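Local coordinates for PA0833-PD protein (Pseudomonas aeruginosa PAO1, PDB 6JFW), which probably binds peptidoglycan through its periplasmic OmpA C-like domain, linking the outer membrane to the cell wall, at residues 20-24 with 25-29; 30-33 with 34-37; 110-113 with 114-118. One frame throughout, in Å; residues are numbered along the deposited sequence.

Contact 1: residues 20-24 with 25-29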
# COMPACT_ATOMS: atom_id res chain seq x y z
N VAL A 20 -4.07 7.99 -4.95
CA VAL A 20 -2.74 8.59 -5.03
C VAL A 20 -2.82 9.93 -4.32
O VAL A 20 -3.63 10.79 -4.68
CB VAL A 20 -2.29 8.77 -6.49
CG1 VAL A 20 -0.90 9.35 -6.55
CG2 VAL A 20 -2.37 7.44 -7.22
N GLN A 21 -1.98 10.12 -3.30
CA GLN A 21 -1.96 11.35 -2.53
C GLN A 21 -0.59 12.01 -2.62
O GLN A 21 0.43 11.36 -2.36
CB GLN A 21 -2.32 11.11 -1.07
CG GLN A 21 -3.64 10.40 -0.87
CD GLN A 21 -4.12 10.47 0.56
OE1 GLN A 21 -3.34 10.74 1.48
NE2 GLN A 21 -5.40 10.21 0.77
N ARG A 22 -0.59 13.28 -2.98
CA ARG A 22 0.57 14.14 -2.83
C ARG A 22 0.64 14.60 -1.38
O ARG A 22 -0.32 15.19 -0.86
CB ARG A 22 0.47 15.33 -3.77
CG ARG A 22 1.34 16.50 -3.37
CD ARG A 22 2.78 16.12 -3.54
NE ARG A 22 3.00 15.58 -4.87
CZ ARG A 22 4.17 15.17 -5.33
NH1 ARG A 22 4.27 14.69 -6.56
NH2 ARG A 22 5.25 15.24 -4.55
N GLN A 23 1.77 14.35 -0.72
CA GLN A 23 1.93 14.64 0.71
C GLN A 23 3.27 15.34 0.88
O GLN A 23 4.27 14.73 1.27
CB GLN A 23 1.84 13.35 1.53
CG GLN A 23 1.79 13.54 3.03
CD GLN A 23 0.60 14.35 3.49
OE1 GLN A 23 -0.51 14.20 2.97
NE2 GLN A 23 0.81 15.22 4.47
N GLY A 24 3.29 16.64 0.60
CA GLY A 24 4.53 17.39 0.64
C GLY A 24 5.53 16.81 -0.35
O GLY A 24 5.24 16.67 -1.55
N ASP A 25 6.71 16.45 0.15
CA ASP A 25 7.74 15.86 -0.70
C ASP A 25 7.37 14.45 -1.16
O ASP A 25 7.94 13.97 -2.15
CB ASP A 25 9.07 15.82 0.05
CG ASP A 25 9.58 17.20 0.42
OD1 ASP A 25 9.29 18.16 -0.32
OD2 ASP A 25 10.27 17.32 1.45
N ASP A 26 6.43 13.79 -0.49
CA ASP A 26 6.18 12.37 -0.68
C ASP A 26 4.96 12.11 -1.55
O ASP A 26 4.07 12.96 -1.70
CB ASP A 26 5.99 11.68 0.67
CG ASP A 26 7.18 11.84 1.59
OD1 ASP A 26 8.26 12.23 1.10
OD2 ASP A 26 7.04 11.55 2.80
N ILE A 27 4.93 10.91 -2.12
CA ILE A 27 3.75 10.35 -2.77
C ILE A 27 3.29 9.16 -1.95
O ILE A 27 4.09 8.29 -1.60
CB ILE A 27 4.05 9.93 -4.22
CG1 ILE A 27 4.59 11.11 -5.03
CG2 ILE A 27 2.81 9.34 -4.88
CD1 ILE A 27 5.02 10.73 -6.44
N LYS A 28 1.99 9.12 -1.64
CA LYS A 28 1.40 8.02 -0.89
C LYS A 28 0.32 7.35 -1.72
O LYS A 28 -0.53 8.03 -2.29
CB LYS A 28 0.81 8.51 0.44
CG LYS A 28 0.08 7.43 1.21
CD LYS A 28 -0.71 8.02 2.36
CE LYS A 28 0.19 8.51 3.48
NZ LYS A 28 -0.59 9.26 4.49
N LEU A 29 0.37 6.03 -1.78
CA LEU A 29 -0.63 5.23 -2.48
C LEU A 29 -1.44 4.45 -1.45
O LEU A 29 -0.88 3.65 -0.69
CB LEU A 29 0.05 4.28 -3.47
CG LEU A 29 1.03 4.96 -4.42
CD1 LEU A 29 1.98 3.95 -5.04
CD2 LEU A 29 0.28 5.72 -5.50
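Gln21 and Lys28 exchange two backbone hydrogen bonds, Gln21 N to Lys28 O at 2.7 Å and Lys28 N to Gln21 O at 2.8 Å, and Gln23 and Asp26 form a second such pair. Together they define an antiparallel beta hairpin closed by a type II' turn from Gln23 to Asp26, with Gly24 taking the positive phi of 60°. The pair next to the turn is less regular: Asp26 N reaches Gln23 O at 2.9 Å but stands 54° out of the carbonyl plane. On the face carrying Val20, Arg22, Ile27 and Leu29, the Arg22 chain bends twice beyond CG, at chi2 and chi3, and lays its guanidinium against Ile27, whose CG1 sits 3.8 Å from the plane, toward the rim. In that plane, at the edge, lies Gly24 O, a weak partner of NH2; NH1 makes a salt bridge to Glu6, tying the hairpin to helix 3-12. On the other face, Gln21 and Lys28 run side by side, Gln21 OE1 3.9 Å from Lys28 CD. Leu29 also packs on Leu55 and Phe59 of helix 49-61, while its CD2 touches Val20 CG2 at 3.6 Å and lies 4.0 Å from Val20 CG1.

Contact 2: residues 30-33 with 34-37; sequences IMPG and NITF
Thr36 and Met31 cross at about a right angle where strand 26-32 gives way to the short helix 33-36. The Thr36 side chain divides its work between two branches. With OG1 anti to its own carbonyl carbon (chi1 -55°), the hydroxyl turns back to the strand and donates to Pro32 O at 2.8 Å, from 43° out of the carbonyl plane, while OG1 also lies 3.4 Å from Met31 CB. The methyl branch faces the far end of the methionine, and Thr36 CG2 meets Met31 CE at 3.7 Å. The same methyl covers one face of the Phe37 ring, toward its rim. Pro32 O is thus gripped twice by one residue, for Thr36 N also donates to it at 3.1 Å, nearly in line with the carbonyl bond; a weak bond from Ile35 N adds a third donor. Pro32 and Ile35 cross obliquely, with Ile35 CG1 held 3.9 Å from Pro32 CD. Beside them, Asn34 turns its amide back to the proline, its CG lying between the backbone N and the carbonyl carbon (chi1 72°), which brings OD1 to 3.3 Å from Pro32 CB. Phe37 N closes the turn on Gly33 O at 3.1 Å. Phe48 packs on Met31, Ile35 and Thr36, and Val93 of helix 79-99 touches both Met31 and Phe37, that side of the junction being buried. The arrangement is a helix N-terminus with Pro32 at the N-cap, joining strand 26-32, second from one edge of the OmpA C-like sheet, to a single short helical turn.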
# COMPACT_ATOMS: atom_id res chain seq x y z
N ILE A 30 -2.75 4.70 -1.42
CA ILE A 30 -3.66 3.98 -0.53
C ILE A 30 -4.26 2.82 -1.31
O ILE A 30 -4.95 3.03 -2.31
CB ILE A 30 -4.77 4.90 0.00
CG1 ILE A 30 -4.19 6.17 0.62
CG2 ILE A 30 -5.63 4.14 1.01
CD1 ILE A 30 -3.51 5.93 1.92
N MET A 31 -4.02 1.61 -0.83
CA MET A 31 -4.58 0.42 -1.46
C MET A 31 -5.60 -0.20 -0.51
O MET A 31 -5.22 -0.86 0.47
CB MET A 31 -3.47 -0.58 -1.80
CG MET A 31 -2.43 0.03 -2.74
SD MET A 31 -0.87 -0.86 -2.90
CE MET A 31 -1.35 -2.52 -2.47
N PRO A 32 -6.90 -0.00 -0.74
CA PRO A 32 -7.91 -0.52 0.20
C PRO A 32 -7.88 -2.03 0.26
O PRO A 32 -7.63 -2.72 -0.73
CB PRO A 32 -9.23 -0.00 -0.38
CG PRO A 32 -8.86 1.06 -1.36
CD PRO A 32 -7.51 0.69 -1.88
N GLY A 33 -8.15 -2.56 1.46
CA GLY A 33 -8.10 -4.00 1.65
C GLY A 33 -9.09 -4.75 0.79
O GLY A 33 -8.79 -5.84 0.29
N ASN A 34 -10.27 -4.17 0.57
CA ASN A 34 -11.34 -4.89 -0.11
C ASN A 34 -11.04 -5.15 -1.58
O ASN A 34 -11.71 -5.98 -2.20
CB ASN A 34 -12.66 -4.12 0.01
CG ASN A 34 -12.67 -2.85 -0.83
OD1 ASN A 34 -11.76 -2.04 -0.76
ND2 ASN A 34 -13.71 -2.70 -1.65
N ILE A 35 -10.07 -4.45 -2.17
CA ILE A 35 -9.70 -4.68 -3.56
C ILE A 35 -8.29 -5.23 -3.72
O ILE A 35 -7.95 -5.72 -4.80
CB ILE A 35 -9.86 -3.40 -4.41
CG1 ILE A 35 -8.83 -2.35 -3.99
CG2 ILE A 35 -11.26 -2.82 -4.26
CD1 ILE A 35 -7.73 -2.17 -4.99
N THR A 36 -7.46 -5.15 -2.68
CA THR A 36 -6.10 -5.66 -2.74
C THR A 36 -6.01 -7.13 -2.37
O THR A 36 -5.23 -7.88 -2.96
CB THR A 36 -5.19 -4.84 -1.82
OG1 THR A 36 -5.29 -3.45 -2.17
CG2 THR A 36 -3.74 -5.28 -1.96
N PHE A 37 -6.82 -7.56 -1.40
CA PHE A 37 -6.72 -8.90 -0.86
C PHE A 37 -8.02 -9.66 -1.06
O PHE A 37 -9.11 -9.07 -1.07
CB PHE A 37 -6.36 -8.85 0.63
CG PHE A 37 -5.04 -8.20 0.89
CD1 PHE A 37 -3.87 -8.86 0.60
CD2 PHE A 37 -4.98 -6.91 1.39
CE1 PHE A 37 -2.65 -8.26 0.82
CE2 PHE A 37 -3.76 -6.30 1.61
CZ PHE A 37 -2.59 -6.98 1.32

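Contact 3: residues 110-113 with 114-118; sequences RGMG and PDQPI
Met112 to Asp115 form a type II' beta turn at the end of strand 107-111, with Asp115 N donating to Met112 O at 3.2 Å. The N-H points well at the oxygen (164°), though the nitrogen stands 38° out of the carbonyl plane. Gly113 supplies the positive phi of the first corner, 53°, and Pro114 the second, its phi being compatible with the ring. After the turn, Gln116 also takes positive phi, and the chain bends away into the loop leading to helix 124-130. The side-chain contact lies between Met112 and Gln116, which cross at a slant. Bends at chi2 and chi3 of Met112 bring its methyl CE to the amide of Gln116, 3.2 Å from OE1 and 3.4 Å from CD. That same OE1 accepts a hydrogen bond from Tyr72 OH, which links the amide to strand 65-72. Asp115 sets its CB 3.6 Å from Met112 O, and its carboxylate pairs with Arg79 in a salt bridge, while Ser86 OG binds Gly113 N. The result is a tight glycine-proline reverse turn that takes the chain off edge strand 107-111 of the OmpA C-like sheet.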
# COMPACT_ATOMS: atom_id res chain seq x y z
N ARG A 110 6.21 -2.47 7.25
CA ARG A 110 5.73 -2.47 8.62
C ARG A 110 4.27 -2.87 8.63
O ARG A 110 3.55 -2.69 7.65
CB ARG A 110 5.88 -1.10 9.28
CG ARG A 110 7.02 -0.28 8.72
CD ARG A 110 7.13 1.07 9.39
NE ARG A 110 6.76 1.02 10.80
CZ ARG A 110 5.80 1.76 11.34
NH1 ARG A 110 5.53 1.66 12.63
NH2 ARG A 110 5.11 2.61 10.60
N GLY A 111 3.85 -3.44 9.76
CA GLY A 111 2.45 -3.47 10.14
C GLY A 111 2.25 -2.44 11.23
O GLY A 111 3.11 -2.28 12.10
N MET A 112 1.13 -1.72 11.16
CA MET A 112 0.82 -0.71 12.16
C MET A 112 -0.47 -1.01 12.91
O MET A 112 -0.83 -0.25 13.82
CB MET A 112 0.73 0.67 11.51
CG MET A 112 2.07 1.16 11.04
SD MET A 112 2.69 2.48 12.08
CE MET A 112 1.83 3.86 11.34
N GLY A 113 -1.15 -2.09 12.56
CA GLY A 113 -2.41 -2.43 13.17
C GLY A 113 -3.39 -1.28 13.11
O GLY A 113 -3.56 -0.63 12.07
N PRO A 114 -4.02 -0.98 14.25
CA PRO A 114 -5.08 0.03 14.27
C PRO A 114 -4.60 1.47 14.39
O PRO A 114 -5.44 2.37 14.48
CB PRO A 114 -5.90 -0.38 15.50
CG PRO A 114 -4.99 -1.25 16.35
CD PRO A 114 -3.73 -1.52 15.58
N ASP A 115 -3.30 1.72 14.38
CA ASP A 115 -2.82 3.09 14.51
C ASP A 115 -3.07 3.88 13.23
O ASP A 115 -3.19 3.33 12.13
CB ASP A 115 -1.33 3.11 14.86
CG ASP A 115 -1.06 2.59 16.26
OD1 ASP A 115 -1.95 2.71 17.12
OD2 ASP A 115 0.05 2.07 16.49
N GLN A 116 -3.13 5.20 13.39
CA GLN A 116 -3.40 6.13 12.31
C GLN A 116 -4.62 5.73 11.45
O GLN A 116 -4.48 5.56 10.24
CB GLN A 116 -2.17 6.30 11.43
CG GLN A 116 -0.92 6.74 12.15
CD GLN A 116 0.25 6.92 11.20
OE1 GLN A 116 0.28 6.33 10.12
NE2 GLN A 116 1.22 7.73 11.59
N PRO A 117 -5.79 5.59 12.06
CA PRO A 117 -6.98 5.35 11.23
C PRO A 117 -7.24 6.54 10.32
O PRO A 117 -7.01 7.69 10.70
CB PRO A 117 -8.11 5.17 12.26
CG PRO A 117 -7.60 5.77 13.52
CD PRO A 117 -6.11 5.61 13.50
N ILE A 118 -7.68 6.26 9.09
CA ILE A 118 -8.07 7.34 8.19
C ILE A 118 -9.56 7.62 8.26
O ILE A 118 -10.03 8.58 7.63
CB ILE A 118 -7.68 7.06 6.73
CG1 ILE A 118 -8.27 5.73 6.24
CG2 ILE A 118 -6.16 7.08 6.56
CD1 ILE A 118 -8.25 5.58 4.73

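All three contacts reach one mixed sheet, in strand order 19-23, 26-32, 132-139, 65-72, 107-111. Contact 1 and contact 2 share strand 26-32: the hairpin opens it and the helical turn ends it, their centres about 18 Å apart, with Gln21 NE2 packing 4.2 Å from Ile30 CG1. Contact 3 leaves the strand at the opposite edge; its centre is about 17 Å from that of contact 1 and about 14 Å from that of contact 2, with nearest atoms about 6 and 5 Å apart and no touch. Strand 132-139 pairs with the shared strand at Ile27, Leu29 and Met31.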